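Local coordinates for protein elastinolytic metalloprotease (Pseudoalteromonas sp. CF6-2, PDB 6IK4) that probably cleaves peptide bonds as a zinc-dependent M23-family metalloendopeptidase, with elastin and peptidoglycan as likely substrates, this chain being its C-terminal catalytic part, at residues W15-H21 and S32-G38; A20-T24 and V119-L123; Y77-S81 and Q106-G111; R99-S103 and G116-H120. One frame throughout, in Å; residues are numbered along the deposited sequence.

Overall arrangement
Interactions 1, 2 and 4 are buried and each includes at least one zinc ligand; interaction 3, about 13 Å from the chain centre, is only partly buried and holds H79 beside the zinc site. Strand 119-125 lies between strands 32-36 and 73-81 in the antiparallel sheet, belongs to interactions 2 and 4 and adjoins strands of 1 and 3. Interaction 1 is mainly a backbone ladder, interaction 2 a metal-centred meeting of side chains, interaction 3 a set of side-chain to backbone hydrogen bonds, and interaction 4 packing with one bridging water. A theme recurs: H21, H79, H118 and H120 each give one ring nitrogen to a protein oxygen, directing the other to the zinc or the pocket.

Interaction 1 of 4, residues W15-H21 and S32-G38; sequences WYSGGAH and SLDFNNG. With ZN (zinc ion), chain B.
Two zinc bonds join the segments most strongly: H21 NE2 lies 2.1 Å and D34 OD1 2.0 Å from the zinc ion, H120 being the third protein ligand. The p rotamer of H21 lets its ND1 donate to G19 O at 2.9 Å. Strands 15-17 and 32-36 run antiparallel, their axes 4.8 Å apart at 156°. Y16 and N36 form a hydrogen-bonded pair (Y16 N to N36 O 2.8 Å, N36 N to Y16 O 3.0 Å), S17 faces F35 as a non-hydrogen-bonded pair, and G18 N donates to D34 O at 3.1 Å. Through G18-A20 the register shifts by one; a water fills in, 2.8 Å from G19 O and 2.9 Å from D34 N. Pairing resumes as a single H21-S32 bridge (H21 N to S32 O 3.0 Å, S32 N to H21 O 2.7 Å). At the strand end, N36 OD1 accepts from G38 N at 2.8 Å in an Asx turn. In the packing, N37 CB sits 3.4 Å from the W15 five-membered ring centroid (CH-pi), and W15 CE3 meets F35 CB at 3.9 Å. A loop histidine and an aspartate on the neighbouring strand give two of the three protein ligands of the M23 zinc site.

Interaction 2 of 4, residues A20-T24 and V119-L123; sequences AHSNT and VHFTL. With ZN (zinc ion), chain B.
H120 points its CA-to-CB bond toward the loop 20-24, and its t rotamer (chi2 84°) presents both ring nitrogens edge-on. ND1 of H120 binds zinc at 2.0 Å, and H120 NE2 donates to N23 OD1 at 2.8 Å (150°). For this, N23 adopts t with chi2 47°, so that its amide end comes close although its CB projects sideways. H21 supplies the neighbouring ligand: its p rotamer (chi2 -74°) sets NE2 2.1 Å from the zinc, while its ND1 donates to G19 O. The nitrogens H21 NE2 and H120 ND1 are 3.4 Å apart as co-ligands. The two rings meet rim to rim, centroids 5.2 Å apart and planes at 47°. With D34 these histidines make up the three protein ligands of the mononuclear site, in which H120 is the second histidine of the H-x-H motif of M23 peptidases. The loop has no regular secondary structure and forms no ladder with strand 119-125; the closest CA atoms, those of N23 and T122, are 6.8 Å apart. T122, in the m rotamer, also points toward the loop, its OG1 3.5 Å from N23 OD1, but its hydroxyl is hydrogen-bonded to S32.

Interaction 3 of 4, residues Y77-S81 and Q106-G111; sequences YYHMS and QALCEG
Strand 73-81 is interrupted at H79, whose backbone takes left-handed angles (74/38) between extended neighbours, its CA 4.0 Å from that of A107, at the end of helix 104-107. H79, rotamer m, donates from ND1 to A107 O at 2.7 Å, nearly straight (171°), and its CE1 touches L108 CD2 at 3.5 Å. On one side, Q106 NE2 donates to M80 O at 3.1 Å and also bonds S62. On the other, the t rotamer of Y78 carries its hydroxyl into the type I turn L108-G111, where Y78 OH accepts from E110 N at 3.0 Å and donates to G111 O at 2.6 Å; G111 N to L108 O (2.9 Å) closes the turn. A disulfide from C109 to C63 ties this loop to the turn between strands 55-61 and 64-68. With ND1 donating, NE2 of a neutral H79 ring, which bonds a glycerol in the pocket, would carry no proton and could accept one, consistent with its predicted role as proton donor or acceptor.

Interaction 4 of 4, residues R99-S103 and G116-H120; sequences RYANS and GPHVH. With ZN (zinc ion), chain B.
G116 opens the segment with phi/psi near 168/167, and its carbonyl oxygen accepts from H118 ND1 at 2.8 Å. P117 comes next, directed toward 99-103: its CB lies 3.6 Å from Y100 CE1 and 3.5 Å from A101 O, while its CG reaches N102 CA at 4.4 Å. The ring of Y100, set by a p rotamer (chi2 75°), packs against this backbone, with P117 C 3.5 Å from Y100 CE1, H118 N 3.3 Å from Y100 CD1 and the carbonyl carbon of H118 over one face. Y100 OH hydrogen-bonds N37 N, just past strand 32-36. No direct hydrogen bond joins 99-103 to 116-120; instead one water lies 2.7 Å from A101 O and accepts from H118 N at 3.2 Å. H118 and H120 form the H-x-H motif of M23 peptidases. H118 turns its CB away from Y100, and its p rotamer places the ring near H79 and D34 beside the metal, in keeping with its predicted role as a proton donor or acceptor. At V119 the strand begins; its CB meets Y100 CB at 4.0 Å, with the two CA atoms 5.4 Å apart, and its backbone pairs with F35. H120, beyond the reach of 99-103, puts ND1 2.0 Å from the zinc.

Interaction 1 of 4, residues W15-H21 and S32-G38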
# COMPACT_ATOMS: atom_id res chain seq x y z
N TRP A 15 11.67 0.80 -1.33
CA TRP A 15 10.81 1.63 -2.17
C TRP A 15 10.65 2.97 -1.46
O TRP A 15 11.32 3.24 -0.45
CB TRP A 15 9.45 0.97 -2.41
CG TRP A 15 9.42 -0.25 -3.29
CD1 TRP A 15 10.46 -1.06 -3.65
CD2 TRP A 15 8.25 -0.80 -3.91
NE1 TRP A 15 10.00 -2.09 -4.46
CE2 TRP A 15 8.65 -1.94 -4.63
CE3 TRP A 15 6.90 -0.43 -3.92
CZ2 TRP A 15 7.75 -2.72 -5.36
CZ3 TRP A 15 6.00 -1.20 -4.64
CH2 TRP A 15 6.43 -2.33 -5.35
N TYR A 16 9.75 3.80 -1.99
CA TYR A 16 9.44 5.11 -1.42
C TYR A 16 7.97 5.17 -1.05
O TYR A 16 7.12 4.60 -1.74
CB TYR A 16 9.72 6.24 -2.40
CG TYR A 16 11.13 6.27 -2.92
CD1 TYR A 16 12.14 6.93 -2.23
CD2 TYR A 16 11.45 5.67 -4.13
CE1 TYR A 16 13.44 6.97 -2.72
CE2 TYR A 16 12.75 5.71 -4.64
CZ TYR A 16 13.73 6.36 -3.93
OH TYR A 16 15.01 6.40 -4.43
N SER A 17 7.66 5.90 0.02
CA SER A 17 6.29 6.14 0.43
C SER A 17 6.02 7.64 0.52
O SER A 17 6.89 8.41 0.93
CB SER A 17 5.99 5.50 1.80
OG SER A 17 4.63 5.75 2.17
N GLY A 18 4.80 8.02 0.16
CA GLY A 18 4.28 9.34 0.49
C GLY A 18 3.64 9.34 1.86
O GLY A 18 3.71 8.37 2.62
N GLY A 19 3.00 10.47 2.18
CA GLY A 19 2.34 10.60 3.46
C GLY A 19 1.02 9.85 3.52
O GLY A 19 0.39 9.53 2.51
N ALA A 20 0.57 9.61 4.76
CA ALA A 20 -0.69 8.90 4.97
C ALA A 20 -1.87 9.76 4.52
O ALA A 20 -1.87 10.99 4.70
CB ALA A 20 -0.84 8.51 6.44
N HIS A 21 -2.87 9.11 3.93
CA HIS A 21 -4.06 9.80 3.45
C HIS A 21 -5.24 8.84 3.52
O HIS A 21 -5.07 7.63 3.66
CB HIS A 21 -3.88 10.34 2.02
CG HIS A 21 -3.36 9.33 1.04
ND1 HIS A 21 -2.05 8.91 1.03
CD2 HIS A 21 -3.97 8.68 0.02
CE1 HIS A 21 -1.87 8.04 0.06
NE2 HIS A 21 -3.02 7.88 -0.57
N SER A 32 -4.20 5.09 4.15
CA SER A 32 -3.58 4.69 2.91
C SER A 32 -2.20 5.32 2.74
O SER A 32 -1.92 6.39 3.27
CB SER A 32 -4.46 5.07 1.71
OG SER A 32 -5.77 4.52 1.83
N LEU A 33 -1.35 4.64 1.97
CA LEU A 33 -0.03 5.10 1.58
C LEU A 33 0.16 4.83 0.10
O LEU A 33 -0.32 3.82 -0.41
CB LEU A 33 1.08 4.39 2.37
CG LEU A 33 1.10 4.64 3.88
CD1 LEU A 33 1.87 3.53 4.60
CD2 LEU A 33 1.72 6.01 4.19
N ASP A 34 0.86 5.73 -0.60
CA ASP A 34 1.24 5.51 -1.99
C ASP A 34 2.70 5.08 -2.03
O ASP A 34 3.58 5.81 -1.57
CB ASP A 34 1.01 6.77 -2.82
CG ASP A 34 -0.45 7.16 -2.89
OD1 ASP A 34 -1.30 6.27 -2.70
OD2 ASP A 34 -0.76 8.34 -3.14
N PHE A 35 2.96 3.87 -2.55
CA PHE A 35 4.30 3.30 -2.65
C PHE A 35 4.76 3.26 -4.10
O PHE A 35 3.97 2.90 -4.99
CB PHE A 35 4.35 1.86 -2.13
CG PHE A 35 4.07 1.70 -0.67
CD1 PHE A 35 4.67 2.52 0.27
CD2 PHE A 35 3.22 0.70 -0.24
CE1 PHE A 35 4.43 2.34 1.62
CE2 PHE A 35 2.96 0.52 1.11
CZ PHE A 35 3.56 1.33 2.04
N ASN A 36 6.04 3.55 -4.35
CA ASN A 36 6.60 3.31 -5.67
C ASN A 36 8.10 3.05 -5.54
O ASN A 36 8.73 3.50 -4.58
CB ASN A 36 6.32 4.48 -6.63
CG ASN A 36 7.30 5.64 -6.46
OD1 ASN A 36 8.32 5.70 -7.14
ND2 ASN A 36 6.98 6.57 -5.56
N ASN A 37 8.67 2.31 -6.50
CA ASN A 37 10.08 1.97 -6.40
C ASN A 37 10.97 2.88 -7.23
O ASN A 37 12.15 2.55 -7.42
CB ASN A 37 10.31 0.50 -6.79
CG ASN A 37 10.29 0.28 -8.30
OD1 ASN A 37 9.73 1.07 -9.06
ND2 ASN A 37 10.89 -0.84 -8.73
N GLY A 38 10.45 3.98 -7.74
CA GLY A 38 11.29 4.89 -8.51
C GLY A 38 11.60 4.45 -9.92
O GLY A 38 12.60 4.90 -10.49
ZN ZN B . -3.18 6.99 -2.47
O HOH W 1 1.21 8.53 0.05

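Interaction 2 of 4, residues A20-T24 and V119-L123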
# COMPACT_ATOMS: atom_id res chain seq x y z
N ALA A 20 0.57 9.61 4.76
CA ALA A 20 -0.69 8.90 4.97
C ALA A 20 -1.87 9.76 4.52
O ALA A 20 -1.87 10.99 4.70
CB ALA A 20 -0.84 8.51 6.44
N HIS A 21 -2.87 9.11 3.93
CA HIS A 21 -4.06 9.80 3.45
C HIS A 21 -5.24 8.84 3.52
O HIS A 21 -5.07 7.63 3.66
CB HIS A 21 -3.88 10.34 2.02
CG HIS A 21 -3.36 9.33 1.04
ND1 HIS A 21 -2.05 8.91 1.03
CD2 HIS A 21 -3.97 8.68 0.02
CE1 HIS A 21 -1.87 8.04 0.06
NE2 HIS A 21 -3.02 7.88 -0.57
N SER A 22 -6.44 9.40 3.43
CA SER A 22 -7.62 8.56 3.34
C SER A 22 -7.68 7.91 1.97
O SER A 22 -6.95 8.26 1.04
CB SER A 22 -8.89 9.38 3.59
OG SER A 22 -9.31 10.00 2.38
N ASN A 23 -8.60 6.94 1.84
CA ASN A 23 -8.72 6.21 0.59
C ASN A 23 -8.99 7.15 -0.58
O ASN A 23 -8.51 6.90 -1.69
CB ASN A 23 -9.83 5.16 0.69
CG ASN A 23 -9.90 4.29 -0.55
OD1 ASN A 23 -8.87 3.79 -1.02
ND2 ASN A 23 -11.10 4.10 -1.08
N THR A 24 -9.73 8.24 -0.35
CA THR A 24 -10.02 9.20 -1.41
C THR A 24 -9.04 10.35 -1.46
O THR A 24 -9.00 11.06 -2.48
CB THR A 24 -11.42 9.81 -1.23
OG1 THR A 24 -11.45 10.54 -0.01
CG2 THR A 24 -12.48 8.72 -1.21
N VAL A 119 1.39 2.14 -6.30
CA VAL A 119 0.25 1.41 -5.72
C VAL A 119 -0.31 2.23 -4.57
O VAL A 119 0.44 2.76 -3.74
CB VAL A 119 0.65 -0.00 -5.26
CG1 VAL A 119 1.82 0.03 -4.28
CG2 VAL A 119 -0.56 -0.72 -4.63
N HIS A 120 -1.63 2.40 -4.56
CA HIS A 120 -2.37 3.01 -3.46
C HIS A 120 -2.72 1.88 -2.50
O HIS A 120 -3.53 1.02 -2.84
CB HIS A 120 -3.61 3.71 -4.01
CG HIS A 120 -4.58 4.19 -2.97
ND1 HIS A 120 -4.44 5.39 -2.31
CD2 HIS A 120 -5.75 3.65 -2.53
CE1 HIS A 120 -5.47 5.57 -1.49
NE2 HIS A 120 -6.27 4.53 -1.61
N PHE A 121 -2.08 1.87 -1.33
CA PHE A 121 -2.15 0.78 -0.36
C PHE A 121 -3.00 1.20 0.83
O PHE A 121 -2.72 2.24 1.44
CB PHE A 121 -0.72 0.43 0.07
CG PHE A 121 -0.61 -0.58 1.18
CD1 PHE A 121 -0.61 -1.94 0.90
CD2 PHE A 121 -0.41 -0.17 2.49
CE1 PHE A 121 -0.47 -2.88 1.93
CE2 PHE A 121 -0.27 -1.09 3.51
CZ PHE A 121 -0.30 -2.44 3.23
N THR A 122 -4.01 0.40 1.20
CA THR A 122 -5.00 0.80 2.21
C THR A 122 -5.18 -0.31 3.23
O THR A 122 -5.29 -1.48 2.87
CB THR A 122 -6.37 1.11 1.56
OG1 THR A 122 -6.22 2.11 0.55
CG2 THR A 122 -7.44 1.55 2.63
N LEU A 123 -5.26 0.07 4.51
CA LEU A 123 -5.56 -0.85 5.61
C LEU A 123 -7.05 -0.77 5.96
O LEU A 123 -7.59 0.33 6.14
CB LEU A 123 -4.73 -0.53 6.85
CG LEU A 123 -4.98 -1.44 8.07
CD1 LEU A 123 -4.51 -2.88 7.79
CD2 LEU A 123 -4.29 -0.90 9.34
ZN ZN B . -3.18 6.99 -2.47

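Interaction 3 of 4, residues Y77-S81 and Q106-G111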
# COMPACT_ATOMS: atom_id res chain seq x y z
N TYR A 77 -5.13 -2.88 -2.58
CA TYR A 77 -4.08 -2.47 -3.51
C TYR A 77 -4.77 -1.92 -4.75
O TYR A 77 -5.41 -2.68 -5.48
CB TYR A 77 -3.18 -3.66 -3.90
CG TYR A 77 -2.61 -4.39 -2.69
CD1 TYR A 77 -3.40 -5.27 -1.94
CD2 TYR A 77 -1.29 -4.19 -2.30
CE1 TYR A 77 -2.88 -5.92 -0.82
CE2 TYR A 77 -0.77 -4.84 -1.19
CZ TYR A 77 -1.56 -5.69 -0.45
OH TYR A 77 -1.04 -6.33 0.67
N TYR A 78 -4.61 -0.62 -5.01
CA TYR A 78 -5.28 0.05 -6.11
C TYR A 78 -4.24 0.66 -7.06
O TYR A 78 -3.08 0.85 -6.69
CB TYR A 78 -6.27 1.12 -5.59
CG TYR A 78 -7.12 1.73 -6.69
CD1 TYR A 78 -8.03 0.95 -7.40
CD2 TYR A 78 -6.99 3.06 -7.04
CE1 TYR A 78 -8.81 1.50 -8.43
CE2 TYR A 78 -7.76 3.62 -8.07
CZ TYR A 78 -8.66 2.83 -8.75
OH TYR A 78 -9.42 3.38 -9.78
N HIS A 79 -4.68 0.91 -8.31
CA HIS A 79 -3.81 1.29 -9.44
C HIS A 79 -2.99 0.10 -9.96
O HIS A 79 -1.85 0.27 -10.37
CB HIS A 79 -2.86 2.45 -9.11
CG HIS A 79 -3.52 3.67 -8.56
ND1 HIS A 79 -4.59 4.29 -9.18
CD2 HIS A 79 -3.23 4.41 -7.46
CE1 HIS A 79 -4.93 5.35 -8.47
NE2 HIS A 79 -4.13 5.45 -7.42
N MET A 80 -3.59 -1.09 -9.99
CA MET A 80 -2.88 -2.32 -10.30
C MET A 80 -3.07 -2.73 -11.76
O MET A 80 -3.96 -2.25 -12.47
CB MET A 80 -3.35 -3.47 -9.40
CG MET A 80 -3.16 -3.23 -7.90
SD MET A 80 -1.41 -3.15 -7.50
CE MET A 80 -0.88 -4.84 -7.77
N SER A 81 -2.21 -3.66 -12.20
CA SER A 81 -2.36 -4.33 -13.49
C SER A 81 -1.84 -5.76 -13.36
O SER A 81 -1.23 -6.13 -12.36
CB SER A 81 -1.62 -3.57 -14.60
OG SER A 81 -0.21 -3.74 -14.47
N GLN A 106 -5.12 2.28 -17.24
CA GLN A 106 -5.22 1.09 -16.40
C GLN A 106 -5.15 1.44 -14.92
O GLN A 106 -5.85 0.84 -14.10
CB GLN A 106 -4.13 0.09 -16.76
CG GLN A 106 -4.09 -1.14 -15.86
CD GLN A 106 -5.34 -1.98 -16.00
OE1 GLN A 106 -5.96 -1.99 -17.06
NE2 GLN A 106 -5.72 -2.67 -14.94
N ALA A 107 -4.28 2.40 -14.57
CA ALA A 107 -4.15 2.80 -13.17
C ALA A 107 -5.45 3.35 -12.61
O ALA A 107 -5.72 3.22 -11.41
CB ALA A 107 -3.05 3.86 -13.03
N LEU A 108 -6.27 3.98 -13.45
CA LEU A 108 -7.49 4.63 -13.01
C LEU A 108 -8.73 3.91 -13.54
O LEU A 108 -9.74 4.54 -13.85
CB LEU A 108 -7.48 6.10 -13.43
CG LEU A 108 -6.29 6.87 -12.86
CD1 LEU A 108 -6.33 8.33 -13.28
CD2 LEU A 108 -6.27 6.76 -11.34
N CYS A 109 -8.67 2.58 -13.62
CA CYS A 109 -9.78 1.83 -14.20
C CYS A 109 -11.06 1.96 -13.39
O CYS A 109 -12.14 1.69 -13.93
CB CYS A 109 -9.37 0.35 -14.37
SG CYS A 109 -9.69 -0.76 -12.96
N GLU A 110 -10.99 2.36 -12.12
CA GLU A 110 -12.19 2.64 -11.32
C GLU A 110 -12.26 4.10 -10.90
O GLU A 110 -12.98 4.43 -9.95
CB GLU A 110 -12.26 1.74 -10.08
CG GLU A 110 -12.54 0.29 -10.36
CD GLU A 110 -12.83 -0.48 -9.08
OE1 GLU A 110 -13.78 -0.10 -8.36
OE2 GLU A 110 -12.10 -1.44 -8.78
N GLY A 111 -11.54 4.98 -11.57
CA GLY A 111 -11.56 6.38 -11.21
C GLY A 111 -10.37 6.75 -10.35
O GLY A 111 -9.46 5.96 -10.11

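Interaction 4 of 4, residues R99-S103 and G116-H120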
# COMPACT_ATOMS: atom_id res chain seq x y z
N ARG A 99 1.22 -6.17 -10.89
CA ARG A 99 2.08 -4.99 -10.96
C ARG A 99 1.25 -3.76 -10.62
O ARG A 99 0.03 -3.76 -10.77
CB ARG A 99 2.71 -4.82 -12.35
CG ARG A 99 3.67 -5.92 -12.74
CD ARG A 99 4.08 -5.83 -14.22
NE ARG A 99 4.67 -4.55 -14.58
CZ ARG A 99 5.01 -4.20 -15.82
NH1 ARG A 99 4.83 -5.05 -16.83
NH2 ARG A 99 5.55 -3.01 -16.06
N TYR A 100 1.91 -2.68 -10.17
CA TYR A 100 1.17 -1.43 -10.22
C TYR A 100 1.31 -0.89 -11.64
O TYR A 100 2.32 -1.12 -12.30
CB TYR A 100 1.58 -0.40 -9.16
CG TYR A 100 2.99 0.16 -9.07
CD1 TYR A 100 3.47 1.10 -9.98
CD2 TYR A 100 3.80 -0.17 -7.98
CE1 TYR A 100 4.75 1.64 -9.85
CE2 TYR A 100 5.06 0.37 -7.84
CZ TYR A 100 5.53 1.28 -8.76
OH TYR A 100 6.79 1.80 -8.61
N ALA A 101 0.24 -0.27 -12.12
CA ALA A 101 0.06 -0.04 -13.54
C ALA A 101 1.08 0.97 -14.07
O ALA A 101 1.33 2.00 -13.44
CB ALA A 101 -1.35 0.47 -13.81
N ASN A 102 1.65 0.67 -15.23
CA ASN A 102 2.52 1.61 -15.92
C ASN A 102 1.78 2.39 -17.00
O ASN A 102 2.41 3.14 -17.76
CB ASN A 102 3.73 0.87 -16.51
CG ASN A 102 3.44 0.19 -17.86
OD1 ASN A 102 2.29 -0.06 -18.22
ND2 ASN A 102 4.49 -0.11 -18.60
N SER A 103 0.46 2.25 -17.09
CA SER A 103 -0.33 3.05 -18.01
C SER A 103 -1.43 3.79 -17.25
O SER A 103 -2.03 3.25 -16.31
CB SER A 103 -0.92 2.19 -19.15
OG SER A 103 -2.09 1.52 -18.74
N GLY A 116 1.55 9.63 -11.40
CA GLY A 116 2.54 8.70 -11.91
C GLY A 116 2.35 7.33 -11.30
O GLY A 116 1.61 7.15 -10.33
N PRO A 117 3.01 6.32 -11.87
CA PRO A 117 2.81 4.94 -11.40
C PRO A 117 3.13 4.79 -9.91
O PRO A 117 4.16 5.27 -9.42
CB PRO A 117 3.78 4.13 -12.26
CG PRO A 117 3.98 4.96 -13.50
CD PRO A 117 3.89 6.40 -13.05
N HIS A 118 2.24 4.09 -9.20
CA HIS A 118 2.41 3.74 -7.80
C HIS A 118 1.27 2.79 -7.44
O HIS A 118 0.29 2.67 -8.18
CB HIS A 118 2.38 4.97 -6.90
CG HIS A 118 1.04 5.64 -6.83
ND1 HIS A 118 0.60 6.52 -7.80
CD2 HIS A 118 0.05 5.57 -5.91
CE1 HIS A 118 -0.60 6.96 -7.48
NE2 HIS A 118 -0.96 6.40 -6.34
N VAL A 119 1.39 2.14 -6.30
CA VAL A 119 0.25 1.41 -5.72
C VAL A 119 -0.31 2.23 -4.57
O VAL A 119 0.44 2.76 -3.74
CB VAL A 119 0.65 -0.00 -5.26
CG1 VAL A 119 1.82 0.03 -4.28
CG2 VAL A 119 -0.56 -0.72 -4.63
N HIS A 120 -1.63 2.40 -4.56
CA HIS A 120 -2.37 3.01 -3.46
C HIS A 120 -2.72 1.88 -2.50
O HIS A 120 -3.53 1.02 -2.84
CB HIS A 120 -3.61 3.71 -4.01
CG HIS A 120 -4.58 4.19 -2.97
ND1 HIS A 120 -4.44 5.39 -2.31
CD2 HIS A 120 -5.75 3.65 -2.53
CE1 HIS A 120 -5.47 5.57 -1.49
NE2 HIS A 120 -6.27 4.53 -1.61
ZN ZN B . -3.18 6.99 -2.47
O HOH W 2 0.06 2.83 -11.19